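Local coordinates for protein Hsp70/Hsp90 co-chaperone CNS1 (PDB 6HFT) that acts as a co-chaperone of Hsp90 and Hsp70, binding the C-terminal MEEVD peptide of Hsp90 through its TPR repeats and stimulating the Hsp70 ATPase, at residues N57-E62 / R69-D74. Residues are numbered along the deposited sequence; the frame is centred on the assembly and turned at random.
Sequences NRAACE and RRCIED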
ATOM      1  N   ASN A  57      36.828  17.507  13.976  1.00 73.00           N
ATOM      2  CA  ASN A  57      35.826  18.495  14.389  1.00 73.87           C
ATOM      3  C   ASN A  57      34.902  18.917  13.241  1.00 74.21           C
ATOM      4  O   ASN A  57      33.697  19.076  13.450  1.00 73.17           O
ATOM      5  CB  ASN A  57      36.488  19.739  15.000  1.00 74.69           C
ATOM      6  CG  ASN A  57      37.041  19.500  16.399  1.00 75.25           C
ATOM      7  OD1 ASN A  57      36.641  18.571  17.102  1.00 75.03           O
ATOM      8  ND2 ASN A  57      37.967  20.357  16.813  1.00 77.17           N
ATOM      9  N   ARG A  58      35.459  19.104  12.043  1.00 74.32           N
ATOM     10  CA  ARG A  58      34.650  19.471  10.870  1.00 76.09           C
ATOM     11  C   ARG A  58      33.726  18.332  10.438  1.00 76.86           C
ATOM     12  O   ARG A  58      32.607  18.581   9.989  1.00 77.59           O
ATOM     13  CB  ARG A  58      35.526  19.914   9.694  1.00 76.46           C
ATOM     14  CG  ARG A  58      34.766  20.737   8.664  1.00 77.64           C
ATOM     15  CD  ARG A  58      35.683  21.331   7.607  1.00 78.80           C
ATOM     16  NE  ARG A  58      36.134  20.341   6.628  1.00 78.53           N
ATOM     17  CZ  ARG A  58      36.960  20.594   5.611  1.00 81.36           C
ATOM     18  NH1 ARG A  58      37.302  19.611   4.782  1.00 81.85           N
ATOM     19  NH2 ARG A  58      37.449  21.818   5.409  1.00 83.43           N
ATOM     20  N   ALA A  59      34.200  17.093  10.574  1.00 76.14           N
ATOM     21  CA  ALA A  59      33.363  15.904  10.372  1.00 75.51           C
ATOM     22  C   ALA A  59      32.152  15.887  11.314  1.00 74.76           C
ATOM     23  O   ALA A  59      31.048  15.532  10.903  1.00 73.85           O
ATOM     24  CB  ALA A  59      34.188  14.641  10.559  1.00 74.90           C
ATOM     25  N   ALA A  60      32.378  16.271  12.571  1.00 75.61           N
ATOM     26  CA  ALA A  60      31.310  16.375  13.574  1.00 76.65           C
ATOM     27  C   ALA A  60      30.280  17.440  13.207  1.00 78.67           C
ATOM     28  O   ALA A  60      29.083  17.239  13.413  1.00 77.75           O
ATOM     29  CB  ALA A  60      31.893  16.666  14.951  1.00 76.41           C
ATOM     30  N   CYS A  61      30.753  18.567  12.678  1.00 82.12           N
ATOM     31  CA  CYS A  61      29.873  19.640  12.202  1.00 83.26           C
ATOM     32  C   CYS A  61      29.009  19.199  11.018  1.00 82.53           C
ATOM     33  O   CYS A  61      27.829  19.548  10.949  1.00 83.37           O
ATOM     34  CB  CYS A  61      30.686  20.877  11.811  1.00 85.87           C
ATOM     35  SG  CYS A  61      31.593  21.632  13.179  1.00 90.46           S
ATOM     36  N   GLU A  62      29.602  18.437  10.098  1.00 80.19           N
ATOM     37  CA  GLU A  62      28.882  17.914   8.930  1.00 80.00           C
ATOM     38  C   GLU A  62      27.851  16.843   9.310  1.00 76.74           C
ATOM     39  O   GLU A  62      26.831  16.699   8.632  1.00 72.69           O
ATOM     40  CB  GLU A  62      29.862  17.357   7.888  1.00 80.54           C
ATOM     41  CG  GLU A  62      30.823  18.385   7.294  1.00 82.42           C
ATOM     42  CD  GLU A  62      30.231  19.204   6.159  1.00 84.26           C
ATOM     43  OE1 GLU A  62      29.001  19.418   6.127  1.00 86.03           O
ATOM     44  OE2 GLU A  62      31.014  19.652   5.297  1.00 87.44           O
ATOM     45  N   ARG A  69      27.989  12.173   3.549  1.00 70.07           N
ATOM     46  CA  ARG A  69      29.140  11.847   2.686  1.00 71.40           C
ATOM     47  C   ARG A  69      30.353  12.749   2.950  1.00 71.39           C
ATOM     48  O   ARG A  69      31.489  12.266   2.951  1.00 73.08           O
ATOM     49  CB  ARG A  69      28.755  11.900   1.200  1.00 72.89           C
ATOM     50  CG  ARG A  69      27.738  10.847   0.787  1.00 74.20           C
ATOM     51  CD  ARG A  69      27.159  11.119  -0.593  1.00 76.62           C
ATOM     52  NE  ARG A  69      26.063  10.197  -0.919  1.00 77.80           N
ATOM     53  CZ  ARG A  69      26.197   8.968  -1.431  1.00 79.60           C
ATOM     54  NH1 ARG A  69      27.395   8.447  -1.704  1.00 82.46           N
ATOM     55  NH2 ARG A  69      25.107   8.240  -1.674  1.00 78.56           N
ATOM     56  N   ARG A  70      30.114  14.044   3.160  1.00 72.20           N
ATOM     57  CA  ARG A  70      31.181  14.991   3.536  1.00 72.97           C
ATOM     58  C   ARG A  70      31.789  14.672   4.911  1.00 70.51           C
ATOM     59  O   ARG A  70      32.983  14.894   5.132  1.00 67.58           O
ATOM     60  CB  ARG A  70      30.669  16.439   3.520  1.00 75.46           C
ATOM     61  CG  ARG A  70      30.451  17.018   2.130  1.00 78.11           C
ATOM     62  CD  ARG A  70      29.779  18.381   2.205  1.00 80.75           C
ATOM     63  NE  ARG A  70      29.742  19.076   0.915  1.00 84.26           N
ATOM     64  CZ  ARG A  70      30.712  19.846   0.409  1.00 86.56           C
ATOM     65  NH1 ARG A  70      30.533  20.420  -0.779  1.00 89.74           N
ATOM     66  NH2 ARG A  70      31.860  20.052   1.058  1.00 86.25           N
ATOM     67  N   CYS A  71      30.956  14.170   5.824  1.00 68.18           N
ATOM     68  CA  CYS A  71      31.402  13.706   7.145  1.00 65.93           C
ATOM     69  C   CYS A  71      32.357  12.514   7.042  1.00 65.02           C
ATOM     70  O   CYS A  71      33.373  12.463   7.737  1.00 63.96           O
ATOM     71  CB  CYS A  71      30.193  13.332   8.010  1.00 64.31           C
ATOM     72  SG  CYS A  71      30.592  12.573   9.601  1.00 62.26           S
ATOM     73  N   ILE A  72      32.013  11.562   6.175  1.00 64.55           N
ATOM     74  CA  ILE A  72      32.847  10.379   5.914  1.00 63.25           C
ATOM     75  C   ILE A  72      34.214  10.768   5.333  1.00 63.80           C
ATOM     76  O   ILE A  72      35.228  10.159   5.679  1.00 61.57           O
ATOM     77  CB  ILE A  72      32.107   9.370   4.990  1.00 62.18           C
ATOM     78  CG1 ILE A  72      30.930   8.737   5.747  1.00 61.38           C
ATOM     79  CG2 ILE A  72      33.038   8.272   4.472  1.00 61.69           C
ATOM     80  CD1 ILE A  72      29.822   8.223   4.853  1.00 62.05           C
ATOM     81  N   GLU A  73      34.231  11.786   4.473  1.00 63.93           N
ATOM     82  CA  GLU A  73      35.459  12.234   3.809  1.00 66.44           C
ATOM     83  C   GLU A  73      36.405  12.963   4.773  1.00 66.67           C
ATOM     84  O   GLU A  73      37.622  12.782   4.702  1.00 68.74           O
ATOM     85  CB  GLU A  73      35.132  13.132   2.602  1.00 69.10           C
ATOM     86  CG  GLU A  73      36.076  12.953   1.416  1.00 71.12           C
ATOM     87  CD  GLU A  73      35.896  11.629   0.685  1.00 71.38           C
ATOM     88  OE1 GLU A  73      34.800  11.031   0.751  1.00 72.96           O
ATOM     89  OE2 GLU A  73      36.862  11.179   0.036  1.00 74.20           O
ATOM     90  N   ASP A  74      35.846  13.786   5.659  1.00 66.39           N
ATOM     91  CA  ASP A  74      36.631  14.460   6.703  1.00 66.99           C
ATOM     92  C   ASP A  74      37.121  13.497   7.786  1.00 66.22           C
ATOM     93  O   ASP A  74      38.188  13.711   8.361  1.00 67.07           O
ATOM     94  CB  ASP A  74      35.832  15.604   7.336  1.00 67.89           C
ATOM     95  CG  ASP A  74      35.604  16.761   6.379  1.00 69.24           C
ATOM     96  OD1 ASP A  74      34.493  17.329   6.392  1.00 73.73           O
ATOM     97  OD2 ASP A  74      36.532  17.115   5.617  1.00 62.32           O
TER
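Arg58 and Asp74 form a salt bridge between the two antiparallel helices of TPR 2, the helix-turn-helix hairpin of a tetratricopeptide repeat. The axes of segments 57-62 and 69-74 approach to 8.0 Å, and their directions are 169° apart. The small side chains of Ala59 and Cys71 let the helices come close, the CA atoms of the two lying 4.4 Å apart. CB of Ala59 packs 3.7 Å from CB of Asp74. Cys71 has its SG anti to the backbone N (chi1 174°), which brings the sulfur to 3.3 Å from Ala59 O. Beside it, CB of Glu62 packs on CB of Cys71.

Charged groups close one side of this seam. The Arg58 chain bends at chi3 (75°), bringing the NE and NH1 edge of its guanidinium round to the Asp74 carboxylate. Arg58 NH1 donates to Asp74 OD2 at 2.7 Å, from the syn side but tilted out of the carboxylate plane, while NE gives only weak bonds to both oxygens; NH2 is bonded to Ser38 of helix 30-43, in TPR 1. With Arg58 cut back to an alanine, the bond to Ser38 goes and the buried carboxylate of Asp74 is likely to be left without its cationic mate. Glu62, whose OE1 is bound by Asn67 in the interhelical turn, lies against the aliphatic part of Arg70, with Glu62 OE2 3.6 Å from Arg70 CD.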